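Catalase (Corynebacterium glutamicum, PDB 4B7H) breaks hydrogen peroxide down to water and oxygen at a haem centre, where nitric oxide can bind and inhibit it, and carries bound NADPH. Local coordinates at residues Thr146-Asp151 with Asp178-Ala183; Arg490-Trp495 with Glu508-Lys513; Pro223-Tyr228 with Asn289-Thr294. All coordinates share one frame; numbering follows the deposited sequence.

Contact 1 of 3, residues Thr146-Asp151 with Asp178-Ala183; sequences TFFLRD and DFWTRA
Phe148 meets Trp180 through CD1 and CE1, both close to the indole nitrogen, with Phe148 CD1 3.5 Å from Trp180 NE1, while Phe148 CE1 also reaches Trp180 CZ2 at 4.0 Å. The phenyl ring and the five-membered ring of the indole are turned only 15° from parallel, yet their centroids are 5.5 Å apart. They are slid so far past one another that little overlap remains. Phe148 sets off directly toward helix 173-182, whereas Trp180 starts off to the side; with CG anti to the carbonyl carbon (chi1 -83°), the NE1 side of the indole comes to the 146-151 loop.

The second touch is aliphatic on aromatic. Leu149 CD2 comes to the edge of the Phe179 ring, 4.0 Å from Phe179 CZ, near the ring plane. Just past the end of the helix, Ala183 CB covers one face of that same ring, toward its rim.

On the side of the Phe148 ring away from Trp180, Phe148 CD2 sits 3.6 Å above the centre of the Phe147 ring, and Phe147 touches the haem. Phe179 also packs on helix 155-162, and Trp180 on helix 187-194. The arrangement is thus a buried, largely aromatic layer behind the haem pocket of the catalase fold, joining a pocket-lining loop to the helices beyond it.

Contact 2 of 3, residues Arg490-Trp495 with Glu508-Lys513; sequences RVYDYW and ELYLQK
The phenol end of Tyr492 carries this contact, lying against the ring edge of Tyr510 and a methyl of Leu511. Segments 490-495 and 508-513 belong to helices 487-498 and 500-514, consecutive in the chain, and their backbones stay well apart: the nearest CA atoms, those of Tyr492 and Tyr510, are 9.8 Å from each other. Long side chains therefore bridge the gap.

Among the aromatic contacts, Tyr492 OH reaches the CD2-CE2 side of the other ring, 3.4 Å from Tyr510 CD2 and equally near its CE2. The oxygen is close to the plane of the Tyr510 ring, at its edge. Behind the hydroxyl, Tyr492 CE1 adds a carbon contact of 4.0 Å to Tyr510 CD2. The two side chains cross at about a right angle. The Tyr510 side chain sets out toward the opposite helix, with CG anti to its amide nitrogen (chi1 174°); Tyr492 leaves its helix more obliquely and reaches across with the far end of its ring.

The aliphatic part is smaller. Leu511 CD2 lies 3.7 Å from Tyr492 OH, so the hydroxyl lies against both the aromatic edge and, next to it, a methyl group on the more exposed border of the interface.

As for polar bonds, none joins the two segments. The hydroxyl of Tyr510 is instead hydrogen-bonded to Glu488, near the start of helix 487-498, and Lys513 forms a salt bridge with Asp474 on helix 466-479.

With just 102 Å² buried in all, van der Waals contact is what these segments supply to the C-terminal helical region, while the Tyr510-Glu488 bond gives the same helix pair a directional polar tie.

Contact 3 of 3, residues Pro223-Tyr228 with Asn289-Thr294; sequences PVWVKY and NPFDLT
Phe291 drives the edge of its ring into the face of Trp225, and this is where the contact is dense. Phe291 CE1 stands 3.5 Å above the indole plane, over its centre, and CE1 and CZ together touch atoms of both indole rings. The T-shaped pair has its planes at 71°, with 4.8 Å between the centroids of the phenyl ring and the six-membered indole ring. Trp225 sets out toward the loop; Phe291 starts off to the side and is swung in by its first torsion (chi1 -49°), with Pro290 CG covering one of its faces.

The loop is shaped by a type I beta turn from Asn289 to Asp292 and by two Asx turns: Asn289 OD1 accepts from Phe291 N in the carbonyl plane, and Asp292 OD1 takes both the amide and the hydroxyl of Thr294 from one face of its carboxylate. It packs here on strand 223-232 of the large antiparallel sheet of the catalase fold.

Beside the aromatic pair the fit is looser and polar. Lys227 NZ stays 4.4 Å from Pro290 O, and a water accepts from Lys227 NZ at 2.8 Å and lies 3.2 Å from Pro290 O, to which it can donate, though it has other acceptors within reach. The ammonium group is also held by Ser211 O and Thr213 OG1, and the Lys227 side chain lies about 6 Å from the bound NADPH.

Along the chain the contacts follow in series: contact 1, then contact 3, then contact 2. Contact 1 is the middle member in space, its centre about 18 Å from that of contact 2 and about 19 Å from that of contact 3, and it touches both. Thr181 on helix 173-182 probably bonds to Arg490 of contact 2, while Thr146 OG1 and Arg150 NH2 probably bond to Leu293 O and Thr294 OG1 of contact 3. Contacts 2 and 3 do not touch, their nearest atoms being about 10 Å apart. In space the order is 3, 1, 2, from the antiparallel sheet, past loops whose Phe147 and Leu293 touch the haem, to the C-terminal helices, joining both family regions.

Contact 1 of 3, residues Thr146-Asp151 with Asp178-Ala183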
loop_
_atom_site.group_PDB
_atom_site.type_symbol
_atom_site.label_atom_id
_atom_site.label_comp_id
_atom_site.label_asym_id
_atom_site.label_seq_id
_atom_site.Cartn_x
_atom_site.Cartn_y
_atom_site.Cartn_z
ATOM N N THR A 146 29.172 7.387 19.425
ATOM C CA THR A 146 29.501 8.047 18.166
ATOM C C THR A 146 28.877 7.279 16.990
ATOM O O THR A 146 28.054 6.392 17.203
ATOM C CB THR A 146 31.047 8.225 18.041
ATOM O OG1 THR A 146 31.368 9.024 16.900
ATOM C CG2 THR A 146 31.761 6.876 17.963
ATOM N N PHE A 147 29.231 7.627 15.756
ATOM C CA PHE A 147 28.701 6.913 14.592
ATOM C C PHE A 147 29.627 7.124 13.401
ATOM O O PHE A 147 30.602 7.872 13.498
ATOM C CB PHE A 147 27.282 7.379 14.271
ATOM C CG PHE A 147 26.467 6.386 13.468
ATOM C CD1 PHE A 147 26.110 5.162 14.014
ATOM C CD2 PHE A 147 26.019 6.703 12.191
ATOM C CE1 PHE A 147 25.339 4.245 13.289
ATOM C CE2 PHE A 147 25.250 5.797 11.458
ATOM C CZ PHE A 147 24.903 4.571 12.015
ATOM N N PHE A 148 29.294 6.479 12.283
ATOM C CA PHE A 148 30.190 6.355 11.138
ATOM C C PHE A 148 30.311 7.603 10.269
ATOM O O PHE A 148 31.242 7.696 9.462
ATOM C CB PHE A 148 29.711 5.232 10.211
ATOM C CG PHE A 148 29.594 3.878 10.868
ATOM C CD1 PHE A 148 30.668 2.993 10.864
ATOM C CD2 PHE A 148 28.388 3.467 11.435
ATOM C CE1 PHE A 148 30.551 1.726 11.443
ATOM C CE2 PHE A 148 28.265 2.199 12.014
ATOM C CZ PHE A 148 29.347 1.333 12.010
ATOM N N LEU A 149 29.355 8.528 10.380
ATOM C CA LEU A 149 29.242 9.619 9.406
ATOM C C LEU A 149 28.831 10.911 10.075
ATOM O O LEU A 149 28.314 10.889 11.196
ATOM C CB LEU A 149 28.203 9.286 8.333
ATOM C CG LEU A 149 28.376 8.010 7.510
ATOM C CD1 LEU A 149 27.079 7.703 6.778
ATOM C CD2 LEU A 149 29.554 8.132 6.537
ATOM N N ARG A 150 29.054 12.034 9.389
ATOM C CA ARG A 150 28.637 13.341 9.900
ATOM C C ARG A 150 27.688 14.075 8.954
ATOM O O ARG A 150 27.399 15.265 9.141
ATOM C CB ARG A 150 29.854 14.219 10.249
ATOM C CG ARG A 150 30.759 14.574 9.070
ATOM C CD ARG A 150 31.979 15.385 9.525
ATOM N NE ARG A 150 32.884 14.588 10.356
ATOM C CZ ARG A 150 34.045 14.064 9.959
ATOM N NH1 ARG A 150 34.491 14.246 8.717
ATOM N NH2 ARG A 150 34.770 13.360 10.822
ATOM N N ASP A 151 27.177 13.373 7.952
ATOM C CA ASP A 151 26.212 13.997 7.058
ATOM C C ASP A 151 25.226 12.954 6.564
ATOM O O ASP A 151 25.621 11.899 6.061
ATOM C CB ASP A 151 26.945 14.670 5.893
ATOM C CG ASP A 151 26.120 15.743 5.219
ATOM O OD1 ASP A 151 24.951 15.455 4.893
ATOM O OD2 ASP A 151 26.638 16.871 5.007
ATOM N N ASP A 178 35.651 -0.971 1.095
ATOM C CA ASP A 178 35.781 0.045 0.052
ATOM C C ASP A 178 35.072 1.314 0.517
ATOM O O ASP A 178 35.636 2.412 0.448
ATOM C CB ASP A 178 35.192 -0.446 -1.275
ATOM C CG ASP A 178 35.492 0.488 -2.436
ATOM O OD1 ASP A 178 36.627 1.007 -2.509
ATOM O OD2 ASP A 178 34.587 0.707 -3.276
ATOM N N PHE A 179 33.850 1.165 1.031
ATOM C CA PHE A 179 33.127 2.333 1.520
ATOM C C PHE A 179 33.835 2.964 2.714
ATOM O O PHE A 179 34.082 4.174 2.720
ATOM C CB PHE A 179 31.675 2.028 1.900
ATOM C CG PHE A 179 30.958 3.235 2.455
ATOM C CD1 PHE A 179 30.458 4.211 1.595
ATOM C CD2 PHE A 179 30.847 3.435 3.827
ATOM C CE1 PHE A 179 29.838 5.349 2.088
ATOM C CE2 PHE A 179 30.230 4.581 4.329
ATOM C CZ PHE A 179 29.720 5.536 3.451
ATOM N N TRP A 180 34.161 2.157 3.721
ATOM C CA TRP A 180 34.770 2.700 4.936
ATOM C C TRP A 180 36.071 3.456 4.663
ATOM O O TRP A 180 36.275 4.549 5.195
ATOM C CB TRP A 180 35.013 1.603 5.964
ATOM C CG TRP A 180 33.820 1.236 6.816
ATOM C CD1 TRP A 180 32.792 2.055 7.218
ATOM C CD2 TRP A 180 33.562 -0.049 7.402
ATOM N NE1 TRP A 180 31.909 1.345 8.013
ATOM C CE2 TRP A 180 32.361 0.056 8.138
ATOM C CE3 TRP A 180 34.230 -1.278 7.371
ATOM C CZ2 TRP A 180 31.821 -1.024 8.846
ATOM C CZ3 TRP A 180 33.690 -2.349 8.062
ATOM C CH2 TRP A 180 32.496 -2.217 8.791
ATOM N N THR A 181 36.951 2.885 3.841
ATOM C CA THR A 181 38.216 3.566 3.546
ATOM C C THR A 181 38.053 4.798 2.660
ATOM O O THR A 181 38.890 5.702 2.696
ATOM C CB THR A 181 39.269 2.629 2.914
ATOM O OG1 THR A 181 38.809 2.168 1.637
ATOM C CG2 THR A 181 39.561 1.450 3.824
ATOM N N ARG A 182 36.998 4.836 1.851
ATOM C CA ARG A 182 36.743 6.008 1.023
ATOM C C ARG A 182 35.933 7.062 1.780
ATOM O O ARG A 182 35.808 8.198 1.323
ATOM C CB ARG A 182 36.078 5.611 -0.299
ATOM C CG ARG A 182 37.008 4.808 -1.205
ATOM C CD ARG A 182 36.358 4.383 -2.525
ATOM N NE ARG A 182 37.316 3.604 -3.296
ATOM C CZ ARG A 182 38.266 4.140 -4.056
ATOM N NH1 ARG A 182 38.358 5.460 -4.175
ATOM N NH2 ARG A 182 39.125 3.358 -4.696
ATOM N N ALA A 183 35.406 6.685 2.946
ATOM C CA ALA A 183 34.721 7.615 3.843
ATOM C C ALA A 183 35.423 7.569 5.193
ATOM O O ALA A 183 34.886 7.028 6.160
ATOM C CB ALA A 183 33.241 7.234 3.989
#

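Contact 2 of 3, residues Arg490-Trp495 with Glu508-Lys513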
loop_
_atom_site.group_PDB
_atom_site.type_symbol
_atom_site.label_atom_id
_atom_site.label_comp_id
_atom_site.label_asym_id
_atom_site.label_seq_id
_atom_site.Cartn_x
_atom_site.Cartn_y
_atom_site.Cartn_z
ATOM N N ARG A 490 44.258 0.181 0.723
ATOM C CA ARG A 490 43.387 1.189 1.325
ATOM C C ARG A 490 43.137 0.881 2.797
ATOM O O ARG A 490 43.169 1.775 3.647
ATOM C CB ARG A 490 42.052 1.298 0.583
ATOM C CG ARG A 490 42.173 1.825 -0.841
ATOM C CD ARG A 490 40.841 2.345 -1.345
ATOM N NE ARG A 490 40.398 3.483 -0.544
ATOM C CZ ARG A 490 40.755 4.743 -0.776
ATOM N NH1 ARG A 490 41.544 5.037 -1.800
ATOM N NH2 ARG A 490 40.319 5.713 0.013
ATOM N N VAL A 491 42.890 -0.390 3.103
ATOM C CA VAL A 491 42.637 -0.785 4.483
ATOM C C VAL A 491 43.910 -0.662 5.331
ATOM O O VAL A 491 43.854 -0.217 6.478
ATOM C CB VAL A 491 42.024 -2.196 4.567
ATOM C CG1 VAL A 491 41.815 -2.603 6.017
ATOM C CG2 VAL A 491 40.697 -2.243 3.806
ATOM N N TYR A 492 45.059 -1.027 4.762
ATOM C CA TYR A 492 46.318 -0.867 5.481
ATOM C C TYR A 492 46.527 0.597 5.886
ATOM O O TYR A 492 46.905 0.887 7.025
ATOM C CB TYR A 492 47.509 -1.339 4.635
ATOM C CG TYR A 492 47.499 -2.800 4.218
ATOM C CD1 TYR A 492 46.847 -3.771 4.975
ATOM C CD2 TYR A 492 48.150 -3.207 3.054
ATOM C CE1 TYR A 492 46.847 -5.102 4.580
ATOM C CE2 TYR A 492 48.160 -4.528 2.660
ATOM C CZ TYR A 492 47.505 -5.473 3.422
ATOM O OH TYR A 492 47.516 -6.790 3.017
ATOM N N ASP A 493 46.303 1.509 4.941
ATOM C CA ASP A 493 46.511 2.935 5.181
ATOM C C ASP A 493 45.547 3.474 6.229
ATOM O O ASP A 493 45.924 4.263 7.092
ATOM C CB ASP A 493 46.309 3.726 3.887
ATOM C CG ASP A 493 47.428 3.529 2.889
ATOM O OD1 ASP A 493 48.505 3.002 3.253
ATOM O OD2 ASP A 493 47.221 3.928 1.725
ATOM N N TYR A 494 44.292 3.047 6.132
ATOM C CA TYR A 494 43.240 3.469 7.044
ATOM C C TYR A 494 43.634 3.139 8.480
ATOM O O TYR A 494 43.587 4.003 9.357
ATOM C CB TYR A 494 41.981 2.732 6.628
ATOM C CG TYR A 494 40.683 2.950 7.372
ATOM C CD1 TYR A 494 39.789 3.948 6.984
ATOM C CD2 TYR A 494 40.292 2.078 8.381
ATOM C CE1 TYR A 494 38.552 4.087 7.613
ATOM C CE2 TYR A 494 39.065 2.208 9.009
ATOM C CZ TYR A 494 38.206 3.212 8.630
ATOM O OH TYR A 494 36.990 3.308 9.256
ATOM N N TRP A 495 44.050 1.901 8.727
ATOM C CA TRP A 495 44.430 1.524 10.085
ATOM C C TRP A 495 45.729 2.178 10.546
ATOM O O TRP A 495 45.851 2.553 11.710
ATOM C CB TRP A 495 44.419 0.000 10.269
ATOM C CG TRP A 495 43.006 -0.481 10.205
ATOM C CD1 TRP A 495 42.423 -1.233 9.214
ATOM C CD2 TRP A 495 41.965 -0.164 11.135
ATOM N NE1 TRP A 495 41.087 -1.421 9.493
ATOM C CE2 TRP A 495 40.782 -0.777 10.663
ATOM C CE3 TRP A 495 41.921 0.567 12.330
ATOM C CZ2 TRP A 495 39.572 -0.680 11.346
ATOM C CZ3 TRP A 495 40.723 0.663 13.007
ATOM C CH2 TRP A 495 39.560 0.047 12.511
ATOM N N GLU A 508 49.895 -7.611 9.676
ATOM C CA GLU A 508 50.533 -8.861 10.089
ATOM C C GLU A 508 49.530 -10.004 10.197
ATOM O O GLU A 508 49.723 -11.084 9.633
ATOM C CB GLU A 508 51.157 -8.696 11.469
ATOM C CG GLU A 508 52.549 -8.151 11.494
ATOM C CD GLU A 508 53.264 -8.578 12.754
ATOM O OE1 GLU A 508 52.682 -8.398 13.847
ATOM O OE2 GLU A 508 54.387 -9.120 12.650
ATOM N N LEU A 509 48.464 -9.768 10.954
ATOM C CA LEU A 509 47.485 -10.811 11.202
ATOM C C LEU A 509 46.710 -11.140 9.938
ATOM O O LEU A 509 46.435 -12.304 9.664
ATOM C CB LEU A 509 46.543 -10.395 12.331
ATOM C CG LEU A 509 47.186 -10.408 13.723
ATOM C CD1 LEU A 509 46.259 -9.801 14.774
ATOM C CD2 LEU A 509 47.584 -11.836 14.106
ATOM N N TYR A 510 46.378 -10.114 9.160
ATOM C CA TYR A 510 45.665 -10.328 7.907
ATOM C C TYR A 510 46.448 -11.247 6.967
ATOM O O TYR A 510 45.895 -12.192 6.397
ATOM C CB TYR A 510 45.380 -8.997 7.216
ATOM C CG TYR A 510 44.769 -9.162 5.846
ATOM C CD1 TYR A 510 43.456 -9.605 5.700
ATOM C CD2 TYR A 510 45.500 -8.878 4.696
ATOM C CE1 TYR A 510 42.883 -9.766 4.452
ATOM C CE2 TYR A 510 44.930 -9.022 3.436
ATOM C CZ TYR A 510 43.620 -9.478 3.323
ATOM O OH TYR A 510 43.036 -9.634 2.083
ATOM N N LEU A 511 47.740 -10.975 6.810
ATOM C CA LEU A 511 48.561 -11.781 5.914
ATOM C C LEU A 511 48.783 -13.204 6.430
ATOM O O LEU A 511 48.916 -14.139 5.638
ATOM C CB LEU A 511 49.890 -11.086 5.627
ATOM C CG LEU A 511 49.740 -9.810 4.798
ATOM C CD1 LEU A 511 51.077 -9.113 4.651
ATOM C CD2 LEU A 511 49.130 -10.112 3.437
ATOM N N GLN A 512 48.813 -13.369 7.750
ATOM C CA GLN A 512 48.926 -14.704 8.345
ATOM C C GLN A 512 47.724 -15.560 7.954
ATOM O O GLN A 512 47.850 -16.757 7.689
ATOM C CB GLN A 512 48.981 -14.611 9.870
ATOM C CG GLN A 512 50.325 -14.237 10.457
ATOM C CD GLN A 512 50.283 -14.142 11.977
ATOM O OE1 GLN A 512 49.374 -14.671 12.623
ATOM N NE2 GLN A 512 51.266 -13.459 12.552
ATOM N N LYS A 513 46.554 -14.932 7.925
ATOM C CA LYS A 513 45.293 -15.634 7.690
ATOM C C LYS A 513 44.965 -15.808 6.211
ATOM O O LYS A 513 44.243 -16.732 5.829
ATOM C CB LYS A 513 44.149 -14.891 8.378
ATOM C CG LYS A 513 44.292 -14.812 9.881
ATOM C CD LYS A 513 43.360 -13.767 10.464
ATOM C CE LYS A 513 43.648 -13.559 11.941
ATOM N NZ LYS A 513 42.703 -12.574 12.523
#

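Contact 3 of 3, residues Pro223-Tyr228 with Asn289-Thr294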
loop_
_atom_site.group_PDB
_atom_site.type_symbol
_atom_site.label_atom_id
_atom_site.label_comp_id
_atom_site.label_asym_id
_atom_site.label_seq_id
_atom_site.Cartn_x
_atom_site.Cartn_y
_atom_site.Cartn_z
ATOM N N PRO A 223 19.533 27.767 27.275
ATOM C CA PRO A 223 19.927 26.472 26.710
ATOM C C PRO A 223 21.299 25.994 27.191
ATOM O O PRO A 223 22.182 26.806 27.465
ATOM C CB PRO A 223 20.005 26.785 25.219
ATOM C CG PRO A 223 20.542 28.200 25.190
ATOM C CD PRO A 223 19.931 28.889 26.402
ATOM N N VAL A 224 21.453 24.676 27.300
ATOM C CA VAL A 224 22.758 24.037 27.414
ATOM C C VAL A 224 22.795 22.879 26.418
ATOM O O VAL A 224 21.751 22.329 26.049
ATOM C CB VAL A 224 23.027 23.495 28.836
ATOM C CG1 VAL A 224 23.243 24.627 29.815
ATOM C CG2 VAL A 224 21.893 22.581 29.295
ATOM N N TRP A 225 23.989 22.507 25.966
ATOM C CA TRP A 225 24.124 21.341 25.102
ATOM C C TRP A 225 24.282 20.088 25.960
ATOM O O TRP A 225 24.948 20.126 27.000
ATOM C CB TRP A 225 25.316 21.503 24.162
ATOM C CG TRP A 225 25.244 22.719 23.264
ATOM C CD1 TRP A 225 26.054 23.829 23.313
ATOM C CD2 TRP A 225 24.321 22.946 22.184
ATOM N NE1 TRP A 225 25.691 24.722 22.331
ATOM C CE2 TRP A 225 24.629 24.207 21.628
ATOM C CE3 TRP A 225 23.259 22.207 21.638
ATOM C CZ2 TRP A 225 23.921 24.738 20.546
ATOM C CZ3 TRP A 225 22.562 22.737 20.566
ATOM C CH2 TRP A 225 22.896 23.987 20.029
ATOM N N VAL A 226 23.667 18.977 25.551
ATOM C CA VAL A 226 23.760 17.752 26.339
ATOM C C VAL A 226 24.016 16.509 25.490
ATOM O O VAL A 226 23.684 16.476 24.302
ATOM C CB VAL A 226 22.475 17.504 27.184
ATOM C CG1 VAL A 226 22.196 18.671 28.123
ATOM C CG2 VAL A 226 21.269 17.226 26.279
ATOM N N LYS A 227 24.627 15.502 26.110
ATOM C CA LYS A 227 24.699 14.152 25.558
ATOM C C LYS A 227 24.201 13.157 26.599
ATOM O O LYS A 227 24.557 13.238 27.779
ATOM C CB LYS A 227 26.120 13.779 25.122
ATOM C CG LYS A 227 26.595 14.490 23.858
ATOM C CD LYS A 227 27.948 13.955 23.402
ATOM C CE LYS A 227 28.470 14.690 22.165
ATOM N NZ LYS A 227 27.696 14.401 20.910
ATOM N N TYR A 228 23.377 12.217 26.155
ATOM C CA TYR A 228 22.824 11.192 27.027
ATOM C C TYR A 228 23.689 9.946 27.087
ATOM O O TYR A 228 24.145 9.450 26.049
ATOM C CB TYR A 228 21.461 10.763 26.517
ATOM C CG TYR A 228 20.374 11.799 26.600
ATOM C CD1 TYR A 228 19.750 12.080 27.813
ATOM C CD2 TYR A 228 19.931 12.461 25.460
ATOM C CE1 TYR A 228 18.731 13.008 27.891
ATOM C CE2 TYR A 228 18.911 13.392 25.525
ATOM C CZ TYR A 228 18.312 13.659 26.744
ATOM O OH TYR A 228 17.287 14.575 26.808
ATOM N N ASN A 289 34.786 19.881 17.278
ATOM C CA ASN A 289 33.474 20.419 16.937
ATOM C C ASN A 289 32.420 19.674 17.752
ATOM O O ASN A 289 32.335 18.446 17.679
ATOM C CB ASN A 289 33.198 20.263 15.442
ATOM C CG ASN A 289 31.901 20.935 15.011
ATOM O OD1 ASN A 289 30.827 20.635 15.533
ATOM N ND2 ASN A 289 31.997 21.847 14.049
ATOM N N PRO A 290 31.624 20.408 18.550
ATOM C CA PRO A 290 30.731 19.735 19.500
ATOM C C PRO A 290 29.471 19.158 18.856
ATOM O O PRO A 290 28.710 18.483 19.544
ATOM C CB PRO A 290 30.382 20.847 20.498
ATOM C CG PRO A 290 30.518 22.103 19.724
ATOM C CD PRO A 290 31.631 21.873 18.736
ATOM N N PHE A 291 29.280 19.409 17.563
ATOM C CA PHE A 291 28.082 18.983 16.840
ATOM C C PHE A 291 28.375 17.905 15.795
ATOM O O PHE A 291 27.473 17.474 15.079
ATOM C CB PHE A 291 27.432 20.191 16.158
ATOM C CG PHE A 291 27.258 21.375 17.069
ATOM C CD1 PHE A 291 26.516 21.263 18.241
ATOM C CD2 PHE A 291 27.834 22.599 16.751
ATOM C CE1 PHE A 291 26.351 22.360 19.081
ATOM C CE2 PHE A 291 27.673 23.698 17.587
ATOM C CZ PHE A 291 26.929 23.576 18.751
ATOM N N ASP A 292 29.643 17.500 15.698
ATOM C CA ASP A 292 30.098 16.465 14.770
ATOM C C ASP A 292 29.900 15.125 15.452
ATOM O O ASP A 292 30.569 14.823 16.443
ATOM C CB ASP A 292 31.585 16.694 14.456
ATOM C CG ASP A 292 32.182 15.641 13.524
ATOM O OD1 ASP A 292 31.521 14.624 13.204
ATOM O OD2 ASP A 292 33.347 15.831 13.108
ATOM N N LEU A 293 28.958 14.335 14.938
ATOM C CA LEU A 293 28.620 13.044 15.528
ATOM C C LEU A 293 29.815 12.097 15.661
ATOM O O LEU A 293 29.851 11.259 16.578
ATOM C CB LEU A 293 27.513 12.393 14.701
ATOM C CG LEU A 293 26.999 11.019 15.122
ATOM C CD1 LEU A 293 26.463 11.039 16.560
ATOM C CD2 LEU A 293 25.936 10.564 14.132
ATOM N N THR A 294 30.800 12.246 14.771
ATOM C CA THR A 294 32.004 11.413 14.820
ATOM C C THR A 294 32.973 11.828 15.932
ATOM O O THR A 294 34.021 11.200 16.112
ATOM C CB THR A 294 32.757 11.403 13.458
ATOM O OG1 THR A 294 33.357 12.688 13.225
ATOM C CG2 THR A 294 31.817 11.055 12.305
HETATM O O HOH W 1 28.923 15.456 18.609
#